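PDB 3PM6: putative fructose-bisphosphate aldolase from Coccidioides immitis, which is a putative class II aldolase built as a closed eight-stranded parallel barrel, with a bound zinc ion. Local coordinates for residues 61-66 with 99-104. Residues are numbered along the deposited sequence; the frame is centred on the assembly and turned at random.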
ATOM      1  N   TRP A  61      -3.323   6.297  12.104  1.00 19.09           N
ATOM      2  CA  TRP A  61      -3.970   6.749  10.876  1.00 20.24           C
ATOM      3  C   TRP A  61      -4.005   5.695   9.765  1.00 20.62           C
ATOM      4  O   TRP A  61      -4.938   5.697   8.961  1.00 20.66           O
ATOM      5  CB  TRP A  61      -3.291   8.012  10.321  1.00 20.55           C
ATOM      6  CG  TRP A  61      -3.811   8.366   8.960  1.00 21.10           C
ATOM      7  CD1 TRP A  61      -4.932   9.098   8.675  1.00 22.27           C
ATOM      8  CD2 TRP A  61      -3.258   7.964   7.692  1.00 20.63           C
ATOM      9  NE1 TRP A  61      -5.105   9.189   7.305  1.00 21.31           N
ATOM     10  CE2 TRP A  61      -4.099   8.503   6.679  1.00 20.35           C
ATOM     11  CE3 TRP A  61      -2.125   7.220   7.314  1.00 17.73           C
ATOM     12  CZ2 TRP A  61      -3.839   8.322   5.303  1.00 19.95           C
ATOM     13  CZ3 TRP A  61      -1.875   7.027   5.958  1.00 18.66           C
ATOM     14  CH2 TRP A  61      -2.729   7.583   4.964  1.00 17.91           C
ATOM     15  N   ALA A  62      -2.986   4.840   9.688  1.00 20.32           N
ATOM     16  CA  ALA A  62      -2.944   3.842   8.646  1.00 21.07           C
ATOM     17  C   ALA A  62      -4.082   2.827   8.806  1.00 21.65           C
ATOM     18  O   ALA A  62      -4.646   2.343   7.823  1.00 21.22           O
ATOM     19  CB  ALA A  62      -1.584   3.144   8.617  1.00 20.68           C
ATOM     20  N   ILE A  63      -4.434   2.533  10.053  1.00 22.78           N
ATOM     21  CA  ILE A  63      -5.565   1.648  10.327  1.00 24.36           C
ATOM     22  C   ILE A  63      -6.885   2.453  10.141  1.00 26.78           C
ATOM     23  O   ILE A  63      -7.796   1.990   9.437  1.00 27.03           O
ATOM     24  CB  ILE A  63      -5.459   1.055  11.728  1.00 23.76           C
ATOM     25  CG1 ILE A  63      -4.206   0.175  11.840  1.00 22.60           C
ATOM     26  CG2 ILE A  63      -6.722   0.279  12.079  1.00 25.35           C
ATOM     27  CD1 ILE A  63      -3.634   0.097  13.295  1.00 21.78           C
ATOM     28  N   GLN A  64      -6.956   3.662  10.729  1.00 28.40           N
ATOM     29  CA  GLN A  64      -8.125   4.564  10.586  1.00 30.81           C
ATOM     30  C   GLN A  64      -8.480   4.697   9.097  1.00 31.08           C
ATOM     31  O   GLN A  64      -9.637   4.608   8.727  1.00 32.23           O
ATOM     32  CB  GLN A  64      -7.842   5.958  11.212  1.00 30.83           C
ATOM     33  CG  GLN A  64      -8.008   6.026  12.748  1.00 34.89           C
ATOM     34  CD  GLN A  64      -7.178   7.129  13.494  1.00 38.87           C
ATOM     35  OE1 GLN A  64      -6.768   8.184  12.933  1.00 42.02           O
ATOM     36  NE2 GLN A  64      -6.957   6.880  14.789  1.00 38.38           N
ATOM     37  N   TYR A  65      -7.468   4.853   8.246  1.00 30.82           N
ATOM     38  CA  TYR A  65      -7.676   5.117   6.826  1.00 31.02           C
ATOM     39  C   TYR A  65      -7.930   3.876   5.942  1.00 31.34           C
ATOM     40  O   TYR A  65      -8.837   3.905   5.119  1.00 31.53           O
ATOM     41  CB  TYR A  65      -6.528   5.960   6.268  1.00 30.54           C
ATOM     42  CG  TYR A  65      -6.359   5.961   4.744  1.00 31.57           C
ATOM     43  CD1 TYR A  65      -7.216   6.706   3.919  1.00 32.83           C
ATOM     44  CD2 TYR A  65      -5.319   5.260   4.145  1.00 31.02           C
ATOM     45  CE1 TYR A  65      -7.045   6.732   2.550  1.00 33.62           C
ATOM     46  CE2 TYR A  65      -5.118   5.293   2.771  1.00 31.68           C
ATOM     47  CZ  TYR A  65      -5.985   6.017   1.983  1.00 33.26           C
ATOM     48  OH  TYR A  65      -5.815   6.021   0.622  1.00 34.90           O
ATOM     49  N   ALA A  66      -7.136   2.817   6.107  1.00 31.12           N
ATOM     50  CA  ALA A  66      -7.140   1.677   5.188  1.00 31.66           C
ATOM     51  C   ALA A  66      -7.438   0.349   5.878  1.00 32.39           C
ATOM     52  O   ALA A  66      -7.165  -0.726   5.323  1.00 33.26           O
ATOM     53  CB  ALA A  66      -5.804   1.607   4.455  1.00 31.28           C
ATOM     54  N   LYS A  99      -5.275  -2.073  21.217  1.00 22.41           N
ATOM     55  CA  LYS A  99      -5.886  -3.402  21.259  1.00 23.76           C
ATOM     56  C   LYS A  99      -6.362  -3.778  19.868  1.00 24.09           C
ATOM     57  O   LYS A  99      -6.196  -4.909  19.457  1.00 23.60           O
ATOM     58  CB  LYS A  99      -7.067  -3.418  22.203  1.00 23.56           C
ATOM     59  CG  LYS A  99      -6.713  -3.107  23.585  1.00 25.06           C
ATOM     60  CD  LYS A  99      -7.953  -2.512  24.240  1.00 30.21           C
ATOM     61  CE  LYS A  99      -7.705  -2.338  25.690  1.00 31.73           C
ATOM     62  NZ  LYS A  99      -7.391  -3.662  26.261  1.00 32.18           N
ATOM     63  N   ARG A 100      -6.922  -2.817  19.136  1.00 24.49           N
ATOM     64  CA  ARG A 100      -7.390  -3.097  17.788  1.00 25.74           C
ATOM     65  C   ARG A 100      -6.211  -3.508  16.894  1.00 25.41           C
ATOM     66  O   ARG A 100      -6.287  -4.498  16.132  1.00 25.94           O
ATOM     67  CB  ARG A 100      -8.126  -1.890  17.213  1.00 26.02           C
ATOM     68  CG  ARG A 100      -8.688  -2.118  15.796  1.00 29.93           C
ATOM     69  CD  ARG A 100      -9.118  -0.800  15.110  1.00 32.50           C
ATOM     70  NE  ARG A 100      -9.554  -1.050  13.735  1.00 35.49           N
ATOM     71  CZ  ARG A 100     -10.190  -0.168  12.963  1.00 38.10           C
ATOM     72  NH1 ARG A 100     -10.547  -0.508  11.737  1.00 39.90           N
ATOM     73  NH2 ARG A 100     -10.486   1.048  13.414  1.00 40.90           N
ATOM     74  N   ALA A 101      -5.109  -2.772  16.999  1.00 23.86           N
ATOM     75  CA  ALA A 101      -3.887  -3.161  16.267  1.00 22.76           C
ATOM     76  C   ALA A 101      -3.337  -4.523  16.728  1.00 22.12           C
ATOM     77  O   ALA A 101      -2.913  -5.324  15.915  1.00 22.45           O
ATOM     78  CB  ALA A 101      -2.822  -2.081  16.380  1.00 21.73           C
ATOM     79  N   ALA A 102      -3.329  -4.761  18.031  1.00 22.45           N
ATOM     80  CA  ALA A 102      -2.739  -5.973  18.605  1.00 22.69           C
ATOM     81  C   ALA A 102      -3.554  -7.235  18.233  1.00 24.32           C
ATOM     82  O   ALA A 102      -2.985  -8.320  18.103  1.00 22.71           O
ATOM     83  CB  ALA A 102      -2.609  -5.842  20.117  1.00 22.10           C
ATOM     84  N   ASP A 103      -4.874  -7.056  18.055  1.00 25.93           N
ATOM     85  CA  ASP A 103      -5.794  -8.098  17.591  1.00 28.59           C
ATOM     86  C   ASP A 103      -5.537  -8.511  16.126  1.00 30.10           C
ATOM     87  O   ASP A 103      -5.923  -9.605  15.708  1.00 30.79           O
ATOM     88  CB  ASP A 103      -7.253  -7.651  17.764  1.00 28.61           C
ATOM     89  CG  ASP A 103      -7.678  -7.537  19.233  1.00 29.03           C
ATOM     90  OD1 ASP A 103      -6.995  -8.062  20.139  1.00 29.72           O
ATOM     91  OD2 ASP A 103      -8.718  -6.910  19.491  1.00 31.69           O
ATOM     92  N   LEU A 104      -4.880  -7.660  15.347  1.00 30.61           N
ATOM     93  CA  LEU A 104      -4.543  -8.007  13.970  1.00 31.94           C
ATOM     94  C   LEU A 104      -3.655  -9.259  13.816  1.00 33.50           C
ATOM     95  O   LEU A 104      -3.696  -9.920  12.773  1.00 33.75           O
ATOM     96  CB  LEU A 104      -3.905  -6.820  13.247  1.00 31.26           C
ATOM     97  CG  LEU A 104      -4.845  -5.655  12.912  1.00 30.94           C
ATOM     98  CD1 LEU A 104      -4.066  -4.429  12.412  1.00 29.21           C
ATOM     99  CD2 LEU A 104      -5.894  -6.081  11.892  1.00 31.35           C
TER
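I63 meets two neighbours on the facing helix with two different methyl groups, a compact example of how one branched side chain can serve both the buried and the solvent-facing part of a helix contact. On the buried, apolar side, CD1 of I63 comes within 3.9 Å of CB of A101, the residue whose CA lies nearest across the contact, 7.8 Å from CA of I63. Both side chains also rest on F114, and I63 on V71 of helix 69-80, which add to the apolar surroundings.

The solvent side belongs to R100, an exposed residue, yet it makes the closer approach. Its CG lies anti to the backbone N (chi1 -179°) and the chain runs extended to NE, carrying the guanidinium across to I63, the two side chains antiparallel where they overlap. There CG2 of I63 sits over the centre of one guanidinium face, with NE its nearest atom at 3.5 Å. No hydrogen bond links residues 61-66 to 99-104; instead NH1 of R100 forms a salt bridge with D67, which should help hold the guanidinium over the methyl.

On helix 60-66, W61 and Y65 hydrogen-bond to E276 and T279 of the second subunit. This short helix, inserted between strand 54-58 and helix 69-80, thus packs against helix 95-103, which follows strand 85-92: successive beta/alpha units of a TIM barrel, one carrying an added helix.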